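Local coordinates for acetylglutamate kinase (Streptococcus mutans, PDB 3L86), which probably catalyses the ATP-dependent phosphorylation of N-acetyl-L-glutamate, the second step in making N-acetylornithine for arginine biosynthesis, at residues A47-S52 with G116-E121; D54-I59 with R124-S129. One frame throughout, in Å; residues are numbered along the deposited sequence.

Contact 1: residues A47-S52 with G116-E121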
loop_
_atom_site.group_PDB
_atom_site.type_symbol
_atom_site.label_atom_id
_atom_site.label_comp_id
_atom_site.label_asym_id
_atom_site.label_seq_id
_atom_site.Cartn_x
_atom_site.Cartn_y
_atom_site.Cartn_z
ATOM N N ALA A 47 9.163 -3.647 -5.767
ATOM C CA ALA A 47 8.665 -4.990 -5.477
ATOM C C ALA A 47 7.677 -5.442 -6.547
ATOM O O ALA A 47 7.637 -6.640 -6.898
ATOM C CB ALA A 47 8.005 -4.997 -4.095
ATOM N N SER A 48 6.876 -4.508 -7.069
ATOM C CA SER A 48 5.901 -4.904 -8.101
ATOM C C SER A 48 6.492 -5.223 -9.481
ATOM O O SER A 48 5.756 -5.744 -10.346
ATOM C CB SER A 48 4.818 -3.838 -8.252
ATOM O OG SER A 48 5.315 -2.712 -8.913
ATOM N N GLN A 49 7.801 -4.938 -9.676
ATOM C CA GLN A 49 8.452 -5.119 -10.969
ATOM C C GLN A 49 9.292 -6.399 -10.988
ATOM O O GLN A 49 9.934 -6.707 -11.986
ATOM C CB GLN A 49 9.355 -3.914 -11.321
ATOM C CG GLN A 49 8.694 -2.523 -11.281
ATOM C CD GLN A 49 7.611 -2.317 -12.339
ATOM O OE1 GLN A 49 7.863 -2.405 -13.546
ATOM N NE2 GLN A 49 6.376 -2.049 -11.877
ATOM N N GLN A 50 9.300 -7.124 -9.878
ATOM C CA GLN A 50 10.078 -8.349 -9.717
ATOM C C GLN A 50 9.288 -9.517 -9.109
ATOM O O GLN A 50 9.871 -10.303 -8.399
ATOM C CB GLN A 50 11.386 -8.095 -8.872
ATOM C CG GLN A 50 11.148 -7.586 -7.397
ATOM C CD GLN A 50 12.427 -7.118 -6.666
ATOM O OE1 GLN A 50 13.433 -6.786 -7.316
ATOM N NE2 GLN A 50 12.362 -7.028 -5.303
ATOM N N LEU A 51 7.992 -9.650 -9.375
ATOM C CA LEU A 51 7.166 -10.670 -8.709
ATOM C C LEU A 51 7.608 -12.095 -9.032
ATOM O O LEU A 51 7.742 -12.458 -10.206
ATOM C CB LEU A 51 5.691 -10.505 -9.103
ATOM C CG LEU A 51 5.157 -9.126 -8.732
ATOM C CD1 LEU A 51 3.677 -8.966 -9.162
ATOM C CD2 LEU A 51 5.301 -8.875 -7.219
ATOM N N SER A 52 7.867 -12.894 -8.014
ATOM C CA SER A 52 8.428 -14.225 -8.262
ATOM C C SER A 52 7.382 -15.326 -8.628
ATOM O O SER A 52 6.150 -15.143 -8.504
ATOM C CB SER A 52 9.205 -14.656 -7.030
ATOM O OG SER A 52 8.278 -14.931 -5.988
ATOM N N GLY A 116 0.145 -0.310 -12.189
ATOM C CA GLY A 116 -1.077 -1.102 -11.956
ATOM C C GLY A 116 -1.422 -2.060 -13.090
ATOM O O GLY A 116 -1.854 -3.192 -12.844
ATOM N N LYS A 117 -1.296 -1.601 -14.333
ATOM C CA LYS A 117 -1.618 -2.446 -15.512
ATOM C C LYS A 117 -0.693 -3.682 -15.621
ATOM O O LYS A 117 -1.160 -4.804 -15.913
ATOM C CB LYS A 117 -1.599 -1.615 -16.821
ATOM C CG LYS A 117 -1.949 -2.410 -18.113
ATOM C CD LYS A 117 -3.421 -2.712 -18.186
ATOM C CE LYS A 117 -3.786 -3.541 -19.517
ATOM N NZ LYS A 117 -3.779 -2.653 -20.698
ATOM N N ASN A 118 0.604 -3.482 -15.360
ATOM C CA ASN A 118 1.552 -4.621 -15.256
ATOM C C ASN A 118 1.201 -5.684 -14.153
ATOM O O ASN A 118 1.303 -6.906 -14.391
ATOM C CB ASN A 118 2.992 -4.094 -15.015
ATOM C CG ASN A 118 4.045 -5.236 -14.934
ATOM O OD1 ASN A 118 4.311 -5.896 -15.933
ATOM N ND2 ASN A 118 4.670 -5.431 -13.753
ATOM N N LEU A 119 0.817 -5.218 -12.949
ATOM C CA LEU A 119 0.335 -6.089 -11.872
ATOM C C LEU A 119 -0.817 -6.950 -12.347
ATOM O O LEU A 119 -0.767 -8.162 -12.185
ATOM C CB LEU A 119 -0.250 -5.301 -10.696
ATOM C CG LEU A 119 0.604 -4.997 -9.500
ATOM C CD1 LEU A 119 1.705 -4.136 -10.054
ATOM C CD2 LEU A 119 -0.168 -4.259 -8.379
ATOM N N GLN A 120 -1.868 -6.318 -12.889
ATOM C CA GLN A 120 -2.999 -7.064 -13.402
ATOM C C GLN A 120 -2.625 -8.078 -14.498
ATOM O O GLN A 120 -3.115 -9.224 -14.476
ATOM C CB GLN A 120 -4.108 -6.105 -13.856
ATOM C CG GLN A 120 -5.233 -6.782 -14.641
ATOM C CD GLN A 120 -6.232 -5.803 -15.274
ATOM O OE1 GLN A 120 -7.074 -5.235 -14.609
ATOM N NE2 GLN A 120 -6.165 -5.669 -16.593
ATOM N N GLU A 121 -1.735 -7.692 -15.432
ATOM C CA GLU A 121 -1.325 -8.613 -16.509
ATOM C C GLU A 121 -0.501 -9.831 -15.953
ATOM O O GLU A 121 -0.764 -10.966 -16.326
ATOM C CB GLU A 121 -0.582 -7.885 -17.661
ATOM C CG GLU A 121 -1.392 -6.733 -18.309
ATOM C CD GLU A 121 -0.568 -5.774 -19.200
ATOM O OE1 GLU A 121 0.659 -5.546 -18.987
ATOM O OE2 GLU A 121 -1.181 -5.176 -20.120
HETATM O O HOH W 1 3.944 -3.445 -12.208
#
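S48 and L119 meet where the loop behind strand 38-43 passes helix 101-125. CB of S48 points at the helix, and its neighbour is one branch of the leucine: CD1 of L119 comes within 3.6 Å of CB of S48 and 4.0 Å of OG of S48. The hydroxyl beside that methyl already has its bonds inside the loop, accepting from NE2 of Q49 at 3.2 Å and pairing with the carbonyl O of G45. The Q49 bond is fairly straight (153°), with OG of S48 tilted 17° from the amide plane.

N118, the residue before L119, reaches across with its amide. CG lies anti to the backbone N (chi1 -178°), which extends the side chain toward the loop and brings ND2 to 3.6 Å from the carbonyl O of S48. A water beside this pair takes a bond from ND2 of N118 at 2.6 Å and gives a weak one to O of S48. Direct touch is chiefly the methyl of L119 on S48, while the polar link at N118 goes through the water. On the loop side, the side chain of S48 lies about 8 Å from the bound ADP; on the helix side, L119 and Q120 also pack on I176 of strand 174-182.

Contact 2: residues D54-I59 with R124-S129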
loop_
_atom_site.group_PDB
_atom_site.type_symbol
_atom_site.label_atom_id
_atom_site.label_comp_id
_atom_site.label_asym_id
_atom_site.label_seq_id
_atom_site.Cartn_x
_atom_site.Cartn_y
_atom_site.Cartn_z
ATOM N N ASP A 54 7.187 -18.003 -6.761
ATOM C CA ASP A 54 6.592 -18.315 -5.447
ATOM C C ASP A 54 5.393 -17.396 -5.160
ATOM O O ASP A 54 4.355 -17.840 -4.632
ATOM C CB ASP A 54 7.598 -18.122 -4.283
ATOM C CG ASP A 54 8.664 -19.192 -4.218
ATOM O OD1 ASP A 54 8.505 -20.279 -4.855
ATOM O OD2 ASP A 54 9.672 -18.928 -3.511
ATOM N N PHE A 55 5.567 -16.098 -5.438
ATOM C CA PHE A 55 4.525 -15.066 -5.141
ATOM C C PHE A 55 3.266 -15.381 -5.901
ATOM O O PHE A 55 2.204 -15.520 -5.320
ATOM C CB PHE A 55 5.017 -13.620 -5.489
ATOM C CG PHE A 55 3.944 -12.555 -5.370
ATOM C CD1 PHE A 55 3.789 -11.816 -4.199
ATOM C CD2 PHE A 55 3.100 -12.284 -6.436
ATOM C CE1 PHE A 55 2.821 -10.826 -4.086
ATOM C CE2 PHE A 55 2.093 -11.317 -6.312
ATOM C CZ PHE A 55 1.952 -10.604 -5.140
ATOM N N LEU A 56 3.389 -15.458 -7.231
ATOM C CA LEU A 56 2.246 -15.759 -8.086
ATOM C C LEU A 56 1.486 -17.087 -7.713
ATOM O O LEU A 56 0.253 -17.114 -7.683
ATOM C CB LEU A 56 2.738 -15.826 -9.561
ATOM C CG LEU A 56 3.339 -14.515 -10.127
ATOM C CD1 LEU A 56 4.015 -14.720 -11.544
ATOM C CD2 LEU A 56 2.257 -13.395 -10.154
ATOM N N SER A 57 2.198 -18.191 -7.491
ATOM C CA SER A 57 1.523 -19.443 -6.980
ATOM C C SER A 57 0.835 -19.307 -5.619
ATOM O O SER A 57 -0.267 -19.854 -5.377
ATOM C CB SER A 57 2.528 -20.601 -6.876
ATOM O OG SER A 57 3.077 -20.888 -8.165
ATOM N N GLN A 58 1.478 -18.598 -4.697
ATOM C CA GLN A 58 0.909 -18.415 -3.357
ATOM C C GLN A 58 -0.401 -17.645 -3.436
ATOM O O GLN A 58 -1.395 -18.021 -2.815
ATOM C CB GLN A 58 1.935 -17.758 -2.365
ATOM C CG GLN A 58 1.393 -17.587 -0.906
ATOM C CD GLN A 58 0.989 -18.941 -0.263
ATOM O OE1 GLN A 58 -0.177 -19.347 -0.266
ATOM N NE2 GLN A 58 1.963 -19.652 0.211
ATOM N N ILE A 59 -0.422 -16.554 -4.201
ATOM C CA ILE A 59 -1.701 -15.860 -4.446
ATOM C C ILE A 59 -2.783 -16.803 -5.052
ATOM O O ILE A 59 -3.917 -16.864 -4.529
ATOM C CB ILE A 59 -1.501 -14.586 -5.347
ATOM C CG1 ILE A 59 -0.521 -13.555 -4.724
ATOM C CG2 ILE A 59 -2.809 -13.886 -5.628
ATOM C CD1 ILE A 59 -0.985 -12.921 -3.351
ATOM N N ARG A 124 -3.127 -12.141 -14.063
ATOM C CA ARG A 124 -3.985 -12.840 -15.026
ATOM C C ARG A 124 -3.241 -13.906 -15.831
ATOM O O ARG A 124 -3.746 -15.016 -16.019
ATOM C CB ARG A 124 -4.765 -11.866 -15.915
ATOM C CG ARG A 124 -5.913 -11.153 -15.195
ATOM C CD ARG A 124 -6.581 -10.040 -16.086
ATOM N NE ARG A 124 -7.815 -9.536 -15.477
ATOM C CZ ARG A 124 -8.613 -8.621 -16.022
ATOM N NH1 ARG A 124 -8.335 -8.073 -17.184
ATOM N NH2 ARG A 124 -9.696 -8.233 -15.401
ATOM N N GLN A 125 -2.044 -13.594 -16.299
ATOM C CA GLN A 125 -1.248 -14.576 -17.004
ATOM C C GLN A 125 -0.963 -15.785 -16.122
ATOM O O GLN A 125 -0.755 -16.897 -16.625
ATOM C CB GLN A 125 0.067 -13.967 -17.541
ATOM C CG GLN A 125 -0.106 -13.386 -18.918
ATOM C CD GLN A 125 0.669 -12.120 -19.185
ATOM O OE1 GLN A 125 1.756 -11.891 -18.635
ATOM N NE2 GLN A 125 0.108 -11.271 -20.048
ATOM N N ALA A 126 -0.970 -15.599 -14.808
ATOM C CA ALA A 126 -0.731 -16.742 -13.949
ATOM C C ALA A 126 -2.010 -17.483 -13.554
ATOM O O ALA A 126 -1.941 -18.378 -12.726
ATOM C CB ALA A 126 0.094 -16.339 -12.698
ATOM N N GLY A 127 -3.174 -17.118 -14.111
ATOM C CA GLY A 127 -4.430 -17.779 -13.750
ATOM C C GLY A 127 -5.198 -17.197 -12.559
ATOM O O GLY A 127 -6.257 -17.698 -12.204
ATOM N N VAL A 128 -4.705 -16.106 -11.964
ATOM C CA VAL A 128 -5.465 -15.372 -10.918
ATOM C C VAL A 128 -6.581 -14.476 -11.493
ATOM O O VAL A 128 -6.354 -13.718 -12.454
ATOM C CB VAL A 128 -4.515 -14.505 -10.071
ATOM C CG1 VAL A 128 -5.292 -13.725 -8.994
ATOM C CG2 VAL A 128 -3.463 -15.401 -9.433
ATOM N N SER A 129 -7.774 -14.576 -10.924
ATOM C CA SER A 129 -8.875 -13.716 -11.285
ATOM C C SER A 129 -8.850 -12.415 -10.473
ATOM O O SER A 129 -8.893 -12.459 -9.251
ATOM C CB SER A 129 -10.216 -14.470 -11.121
ATOM O OG SER A 129 -11.257 -13.530 -10.877
#
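A Schellman motif ends helix 101-125, and the turn it makes presents A126 and V128 to helix 53-64. CB of A126 points at the helix and meets CB of L56 at 4.1 Å, methyl against the first carbon of the leucine side chain. The second meeting is between methyls of two branched residues: CG2 of I59 lies 4.1 Å from CG2 of V128 and 4.2 Å from CG1 of V128, so the isoleucine branch faces both arms of the valine while the two side chains cross at a slant. In I59, CG2 is anti to the backbone N and faces the turn, whereas CG1 leads away (chi1 -59°) to lie 3.8 Å above the ring plane of F55, offset toward its rim.

The turn itself is built on G127. Its N bonds back to O of R124 at 2.9 Å, and the positive phi of G127 (89°) then turns the chain so that N of V128 returns to O of L123. That reversal takes the chain from the helix into strand 130-132, in the open alpha-beta-alpha sandwich of the amino acid kinase fold. V128 and I59 both continue inward onto I174 of strand 174-182, and I59 also reaches I41 of strand 38-43. At the far end of the turn, the carbonyl O of S129 accepts a bond from NE2 of Q63, further along helix 53-64.

In the fold
From the N terminus, the chain leaves strand 38-43, runs through the loop holding 47-52, and enters helix 53-64, which carries 54-59. It then passes strand 68-73, helix 76-85 and the small hairpin 92-97 before helix 101-125 brings it back. There 116-121 closes the loop of contact 1, and the end of the helix with its exit turn, 124-129, closes that of contact 2. The segments alternate, so the two closures cross, with centres 11 Å apart. Together they set helix 101-125 beside the loop and helix that follow strand 38-43: contact 1 toward the nucleotide, contact 2 farther from the chain's centre, where strand 130-132 begins.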